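Local coordinates for protein RhCC (Rhodococcus jostii RHA1, PDB 4U5P) that probably acts as a cofactor-independent oxygenase of the tautomerase superfamily, and binds magnesium, at residues Arg65-Ala70 and Asp106-Asp111; Val85-Leu90 and Trp101-Asp106. All coordinates share one frame; numbering follows the deposited sequence.

Interaction 1: residues Arg65-Ala70 and Asp106-Asp111. With MG (magnesium ion), chain F.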
loop_
_atom_site.group_PDB
_atom_site.type_symbol
_atom_site.label_atom_id
_atom_site.label_comp_id
_atom_site.label_asym_id
_atom_site.label_seq_id
_atom_site.Cartn_x
_atom_site.Cartn_y
_atom_site.Cartn_z
ATOM N N ARG B 65 -4.795 -2.289 -6.778
ATOM C CA ARG B 65 -3.592 -1.471 -6.695
ATOM C C ARG B 65 -2.383 -2.383 -6.871
ATOM O O ARG B 65 -2.338 -3.473 -6.285
ATOM C CB ARG B 65 -3.519 -0.737 -5.350
ATOM C CG ARG B 65 -2.308 0.146 -5.211
ATOM C CD ARG B 65 -2.079 0.580 -3.788
ATOM N NE ARG B 65 -0.991 1.554 -3.748
ATOM C CZ ARG B 65 0.295 1.248 -3.867
ATOM N NH1 ARG B 65 0.698 -0.018 -4.022
ATOM N NH2 ARG B 65 1.188 2.222 -3.835
ATOM N N LEU B 66 -1.415 -1.968 -7.686
ATOM C CA LEU B 66 -0.185 -2.752 -7.813
ATOM C C LEU B 66 1.083 -1.925 -7.799
ATOM O O LEU B 66 1.070 -0.758 -8.173
ATOM C CB LEU B 66 -0.204 -3.597 -9.084
ATOM C CG LEU B 66 -0.555 -2.955 -10.413
ATOM C CD1 LEU B 66 0.180 -3.583 -11.581
ATOM C CD2 LEU B 66 -2.054 -3.111 -10.616
ATOM N N ASP B 67 2.166 -2.560 -7.328
ATOM C CA ASP B 67 3.524 -2.046 -7.469
ATOM C C ASP B 67 4.250 -2.807 -8.559
ATOM O O ASP B 67 4.167 -4.035 -8.633
ATOM C CB ASP B 67 4.335 -2.175 -6.170
ATOM C CG ASP B 67 3.889 -1.213 -5.082
ATOM O OD1 ASP B 67 3.298 -0.162 -5.394
ATOM O OD2 ASP B 67 4.165 -1.503 -3.898
ATOM N N HIS B 68 4.950 -2.069 -9.409
ATOM C CA HIS B 68 5.927 -2.649 -10.323
ATOM C C HIS B 68 7.314 -2.377 -9.780
ATOM O O HIS B 68 7.686 -1.221 -9.581
ATOM C CB HIS B 68 5.807 -2.066 -11.720
ATOM C CG HIS B 68 4.763 -2.721 -12.565
ATOM N ND1 HIS B 68 4.557 -2.373 -13.882
ATOM C CD2 HIS B 68 3.883 -3.714 -12.292
ATOM C CE1 HIS B 68 3.580 -3.113 -14.380
ATOM N NE2 HIS B 68 3.158 -3.935 -13.437
ATOM N N ILE B 69 8.068 -3.445 -9.563
ATOM C CA ILE B 69 9.372 -3.369 -8.920
ATOM C C ILE B 69 10.482 -3.776 -9.895
ATOM O O ILE B 69 11.502 -3.097 -10.009
ATOM C CB ILE B 69 9.437 -4.285 -7.668
ATOM C CG1 ILE B 69 8.223 -4.050 -6.751
ATOM C CG2 ILE B 69 10.749 -4.053 -6.910
ATOM C CD1 ILE B 69 7.887 -5.216 -5.834
ATOM N N ALA B 70 10.263 -4.874 -10.609
ATOM C CA ALA B 70 11.314 -5.513 -11.414
ATOM C C ALA B 70 11.744 -4.707 -12.650
ATOM O O ALA B 70 12.923 -4.691 -13.006
ATOM C CB ALA B 70 10.866 -6.898 -11.841
ATOM N N ASP B 106 1.904 1.847 -9.150
ATOM C CA ASP B 106 3.063 2.634 -8.746
ATOM C C ASP B 106 4.330 1.891 -9.156
ATOM O O ASP B 106 4.344 0.670 -9.219
ATOM C CB ASP B 106 3.062 2.902 -7.236
ATOM C CG ASP B 106 4.027 4.023 -6.839
ATOM O OD1 ASP B 106 4.319 4.882 -7.702
ATOM O OD2 ASP B 106 4.463 4.078 -5.662
ATOM N N GLU B 107 5.376 2.640 -9.462
ATOM C CA GLU B 107 6.678 2.045 -9.747
ATOM C C GLU B 107 7.576 2.326 -8.552
ATOM O O GLU B 107 7.690 3.475 -8.108
ATOM C CB GLU B 107 7.267 2.596 -11.050
ATOM C CG GLU B 107 6.435 2.232 -12.290
ATOM C CD GLU B 107 7.060 2.714 -13.600
ATOM O OE1 GLU B 107 7.341 3.921 -13.717
ATOM O OE2 GLU B 107 7.249 1.893 -14.524
ATOM N N THR B 108 8.163 1.264 -7.996
ATOM C CA THR B 108 8.983 1.383 -6.793
ATOM C C THR B 108 10.424 0.938 -7.106
ATOM O O THR B 108 10.662 0.254 -8.103
ATOM C CB THR B 108 8.401 0.553 -5.626
ATOM O OG1 THR B 108 8.503 -0.843 -5.921
ATOM C CG2 THR B 108 6.922 0.903 -5.400
ATOM N N PRO B 109 11.391 1.348 -6.264
ATOM C CA PRO B 109 12.816 1.101 -6.558
ATOM C C PRO B 109 13.216 -0.378 -6.676
ATOM O O PRO B 109 13.022 -1.187 -5.771
ATOM C CB PRO B 109 13.533 1.753 -5.366
ATOM C CG PRO B 109 12.571 2.737 -4.813
ATOM C CD PRO B 109 11.213 2.161 -5.047
ATOM N N MET B 110 13.845 -0.710 -7.794
ATOM C CA MET B 110 14.191 -2.091 -8.087
ATOM C C MET B 110 15.225 -2.626 -7.085
ATOM O O MET B 110 15.293 -3.834 -6.834
ATOM C CB MET B 110 14.730 -2.208 -9.514
ATOM C CG MET B 110 15.108 -3.623 -9.911
ATOM S SD MET B 110 15.584 -3.772 -11.644
ATOM C CE MET B 110 17.175 -2.952 -11.650
ATOM N N ASP B 111 16.042 -1.733 -6.532
ATOM C CA ASP B 111 17.148 -2.169 -5.676
ATOM C C ASP B 111 16.776 -2.329 -4.192
ATOM O O ASP B 111 17.616 -2.737 -3.388
ATOM C CB ASP B 111 18.359 -1.218 -5.824
ATOM C CG ASP B 111 18.068 0.216 -5.414
ATOM O OD1 ASP B 111 16.887 0.610 -5.277
ATOM O OD2 ASP B 111 19.051 0.978 -5.272
HETATM MG MG MG F . 5.673 5.537 -4.592
HETATM O O HOH W 1 3.872 2.041 -4.023
HETATM O O HOH W 2 6.841 -0.806 -14.434
HETATM O O HOH W 3 5.227 6.903 -6.177
HETATM O O HOH W 4 7.410 5.046 -5.699
HETATM O O HOH W 5 6.820 7.107 -3.876
#

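Interaction 2: residues Val85-Leu90 and Trp101-Asp106. With MG (magnesium ion), chain F.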
loop_
_atom_site.group_PDB
_atom_site.type_symbol
_atom_site.label_atom_id
_atom_site.label_comp_id
_atom_site.label_asym_id
_atom_site.label_seq_id
_atom_site.Cartn_x
_atom_site.Cartn_y
_atom_site.Cartn_z
ATOM N N VAL B 85 -3.718 -4.261 -21.590
ATOM C CA VAL B 85 -3.640 -5.695 -21.377
ATOM C C VAL B 85 -4.191 -6.054 -19.999
ATOM O O VAL B 85 -4.869 -7.070 -19.851
ATOM C CB VAL B 85 -2.195 -6.203 -21.543
ATOM C CG1 VAL B 85 -2.087 -7.677 -21.155
ATOM C CG2 VAL B 85 -1.739 -5.984 -22.990
ATOM N N ALA B 86 -3.919 -5.221 -18.998
ATOM C CA ALA B 86 -4.461 -5.452 -17.661
ATOM C C ALA B 86 -5.990 -5.498 -17.710
ATOM O O ALA B 86 -6.603 -6.400 -17.142
ATOM C CB ALA B 86 -3.992 -4.384 -16.688
ATOM N N GLU B 87 -6.607 -4.549 -18.402
ATOM C CA GLU B 87 -8.069 -4.547 -18.497
ATOM C C GLU B 87 -8.583 -5.807 -19.195
ATOM O O GLU B 87 -9.635 -6.333 -18.821
ATOM C CB GLU B 87 -8.582 -3.308 -19.234
ATOM C CG GLU B 87 -8.355 -2.005 -18.489
ATOM C CD GLU B 87 -9.181 -1.870 -17.201
ATOM O OE1 GLU B 87 -10.140 -2.652 -16.983
ATOM O OE2 GLU B 87 -8.876 -0.954 -16.408
ATOM N N GLU B 88 -7.856 -6.287 -20.208
ATOM C CA GLU B 88 -8.265 -7.498 -20.929
ATOM C C GLU B 88 -8.305 -8.730 -20.023
ATOM O O GLU B 88 -9.218 -9.552 -20.115
ATOM C CB GLU B 88 -7.318 -7.771 -22.107
ATOM C CG GLU B 88 -7.470 -6.818 -23.272
ATOM C CD GLU B 88 -6.476 -7.087 -24.394
ATOM O OE1 GLU B 88 -5.582 -7.947 -24.216
ATOM O OE2 GLU B 88 -6.581 -6.424 -25.451
ATOM N N LYS B 89 -7.290 -8.880 -19.174
ATOM C CA LYS B 89 -7.184 -10.045 -18.294
ATOM C C LYS B 89 -8.225 -9.997 -17.191
ATOM O O LYS B 89 -8.746 -11.026 -16.764
ATOM C CB LYS B 89 -5.782 -10.130 -17.660
ATOM C CG LYS B 89 -4.627 -10.220 -18.642
ATOM C CD LYS B 89 -4.723 -11.412 -19.560
ATOM C CE LYS B 89 -3.473 -11.528 -20.417
ATOM N NZ LYS B 89 -3.562 -12.658 -21.369
ATOM N N LEU B 90 -8.541 -8.787 -16.743
ATOM C CA LEU B 90 -9.460 -8.600 -15.629
ATOM C C LEU B 90 -10.929 -8.736 -16.040
ATOM O O LEU B 90 -11.747 -9.169 -15.237
ATOM C CB LEU B 90 -9.247 -7.223 -14.994
ATOM C CG LEU B 90 -7.931 -6.997 -14.242
ATOM C CD1 LEU B 90 -7.796 -5.531 -13.895
ATOM C CD2 LEU B 90 -7.877 -7.825 -13.001
ATOM N N TRP B 101 -15.172 -1.016 -10.906
ATOM C CA TRP B 101 -13.755 -1.260 -10.615
ATOM C C TRP B 101 -12.860 -0.091 -11.006
ATOM O O TRP B 101 -13.244 0.760 -11.812
ATOM C CB TRP B 101 -13.301 -2.550 -11.313
ATOM C CG TRP B 101 -13.002 -2.436 -12.774
ATOM C CD1 TRP B 101 -11.767 -2.438 -13.347
ATOM C CD2 TRP B 101 -13.944 -2.342 -13.855
ATOM N NE1 TRP B 101 -11.869 -2.343 -14.710
ATOM C CE2 TRP B 101 -13.199 -2.274 -15.050
ATOM C CE3 TRP B 101 -15.346 -2.293 -13.929
ATOM C CZ2 TRP B 101 -13.795 -2.170 -16.298
ATOM C CZ3 TRP B 101 -15.939 -2.182 -15.173
ATOM C CH2 TRP B 101 -15.167 -2.114 -16.342
ATOM N N GLU B 102 -11.675 -0.053 -10.395
ATOM C CA GLU B 102 -10.674 0.985 -10.622
ATOM C C GLU B 102 -9.316 0.376 -10.345
ATOM O O GLU B 102 -9.217 -0.499 -9.499
ATOM C CB GLU B 102 -10.919 2.189 -9.717
ATOM C CG GLU B 102 -9.931 3.325 -9.878
ATOM C CD GLU B 102 -10.331 4.552 -9.072
ATOM O OE1 GLU B 102 -10.913 4.405 -7.970
ATOM O OE2 GLU B 102 -10.075 5.668 -9.559
ATOM N N ILE B 103 -8.287 0.833 -11.051
ATOM C CA ILE B 103 -6.955 0.242 -10.936
ATOM C C ILE B 103 -5.890 1.311 -11.083
ATOM O O ILE B 103 -6.022 2.209 -11.919
ATOM C CB ILE B 103 -6.741 -0.853 -12.011
ATOM C CG1 ILE B 103 -5.356 -1.493 -11.868
ATOM C CG2 ILE B 103 -6.913 -0.268 -13.421
ATOM C CD1 ILE B 103 -5.183 -2.776 -12.685
ATOM N N HIS B 104 -4.835 1.241 -10.273
ATOM C CA HIS B 104 -3.665 2.068 -10.547
ATOM C C HIS B 104 -2.369 1.366 -10.176
ATOM O O HIS B 104 -2.375 0.378 -9.433
ATOM C CB HIS B 104 -3.763 3.430 -9.847
ATOM C CG HIS B 104 -3.560 3.396 -8.362
ATOM N ND1 HIS B 104 -4.528 2.946 -7.491
ATOM C CD2 HIS B 104 -2.532 3.819 -7.593
ATOM C CE1 HIS B 104 -4.092 3.063 -6.250
ATOM N NE2 HIS B 104 -2.883 3.590 -6.283
ATOM N N ILE B 105 -1.277 1.877 -10.744
ATOM C CA ILE B 105 0.051 1.292 -10.595
ATOM C C ILE B 105 1.032 2.308 -10.042
ATOM O O ILE B 105 1.013 3.483 -10.426
ATOM C CB ILE B 105 0.613 0.771 -11.940
ATOM C CG1 ILE B 105 -0.434 -0.057 -12.689
ATOM C CG2 ILE B 105 1.940 -0.004 -11.708
ATOM C CD1 ILE B 105 0.048 -0.604 -14.015
ATOM N N ASP B 106 1.904 1.847 -9.150
ATOM C CA ASP B 106 3.063 2.634 -8.746
ATOM C C ASP B 106 4.330 1.891 -9.156
ATOM O O ASP B 106 4.344 0.670 -9.219
ATOM C CB ASP B 106 3.062 2.902 -7.236
ATOM C CG ASP B 106 4.027 4.023 -6.839
ATOM O OD1 ASP B 106 4.319 4.882 -7.702
ATOM O OD2 ASP B 106 4.463 4.078 -5.662
HETATM MG MG MG F . 5.673 5.537 -4.592
HETATM O O HOH W 3 5.227 6.903 -6.177
HETATM O O HOH W 4 7.410 5.046 -5.699
HETATM O O HOH W 5 6.820 7.107 -3.876
#

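Interaction 1: residues Arg65-Ala70 and Asp106-Asp111
Asp-67 and Asp-106 are paired on neighbouring strands, their side chains alongside each other on one face and directed alike, carboxylate planes 64° apart; OD1 of Asp-67 lies 3.6 Å from CB of Asp-106. Arg-65 runs alongside Asp-106, its guanidinium nearly perpendicular to that carboxylate; a water accepts from NH2 and lies within bonding distance of both aspartates. NH1 of Arg-65 meets OD1 of Asp-67 at 2.9 Å from above the carboxylate plane, while NE pairs with Asp-67 of the third subunit and OD2 of Asp-67 with Arg-65 of the second. With CG anti to the backbone N (chi1 -164°), Asp-106 extends OD2 to the magnesium at 2.2 Å; Asp-106 of the other two subunits and three waters complete six ligands. These are parallel strands of a tautomerase-superfamily beta-alpha-beta unit, paired by His-68 N to Asp-106 O (2.8 Å, 170°), flanked by Asp-106 N to Leu-66 O and Thr-108 N to His-68 O. His-68 and Glu-107, on the other face, share a water through ND1 and OE2, while NE2 reaches Tyr-28 and OE2 Met-73. Thr-108 lays CG2 across the Asp-67 carboxylate, 3.7 Å from CG, and OG1 against CG1 of Ile-69 (3.3 Å).

Interaction 2: residues Val85-Leu90 and Trp101-Asp106
Ala-86 meets Ile-103 at the distant edge of van der Waals contact, its CB 4.5 Å from CD1; the methyl is directed at the strand, but little area is shared. One residue on, Glu-87 makes the polar link. A kink at the CB-CG bond swings the carboxylate back to the strand although CB does not point there. OE1 then takes the indole N-H of Trp-101 (NE1 to OE1 2.9 Å, 158° at the hydrogen) through its syn lone pair. The oxygen lies nearly in the ring plane, at the indole edge, and the carboxylate is turned 55° against the ring. OE2 of Glu-87 rests on CG2 of Ile-103 at 3.6 Å as the two side chains pass one another head to tail. An alanine in place of Glu-87 would probably leave the indole N-H without this acceptor and CG2 of Ile-103 without its carboxylate neighbour. At Leu-90, CD1 packs on CD1 of Ile-103, 4.0 Å away, the two chains crossing obliquely; with both of its torsions extended, Ile-103 carries CD1 out to Leu-90, and more loosely to Ala-86. Leu-90 also touches Leu-20 of helix 14-32. The axes of segments 85-90 and 101-106 come within 10.9 Å at 139°, so helix 76-90, lying over the sheet, runs roughly counter to strand 100-107 here, the helix-on-strand packing of a beta-alpha-beta crossover.

The two contacts have centres about 15 Å apart and share strand 100-107; Asp-106 ends one segment of interaction 2 and begins one of interaction 1, touching its partner segment only in the latter. Along the chain come strand 61-68, helix 76-90 and strand 100-107, and apart from Asp-106 both segments of interaction 2 fall between those of interaction 1: one contact pairs the two strands, the other packs the intervening helix on the later strand. They also touch, CD2 of Leu-66 lying 3.8 Å from CD1 of Ile-103. Residues 102-104 of strand 100-107, outermost within the chain, pair antiparallel with a strand of the third subunit. That strand thus joins the helix layer, the intersubunit sheet and, through Asp-106, the shared magnesium.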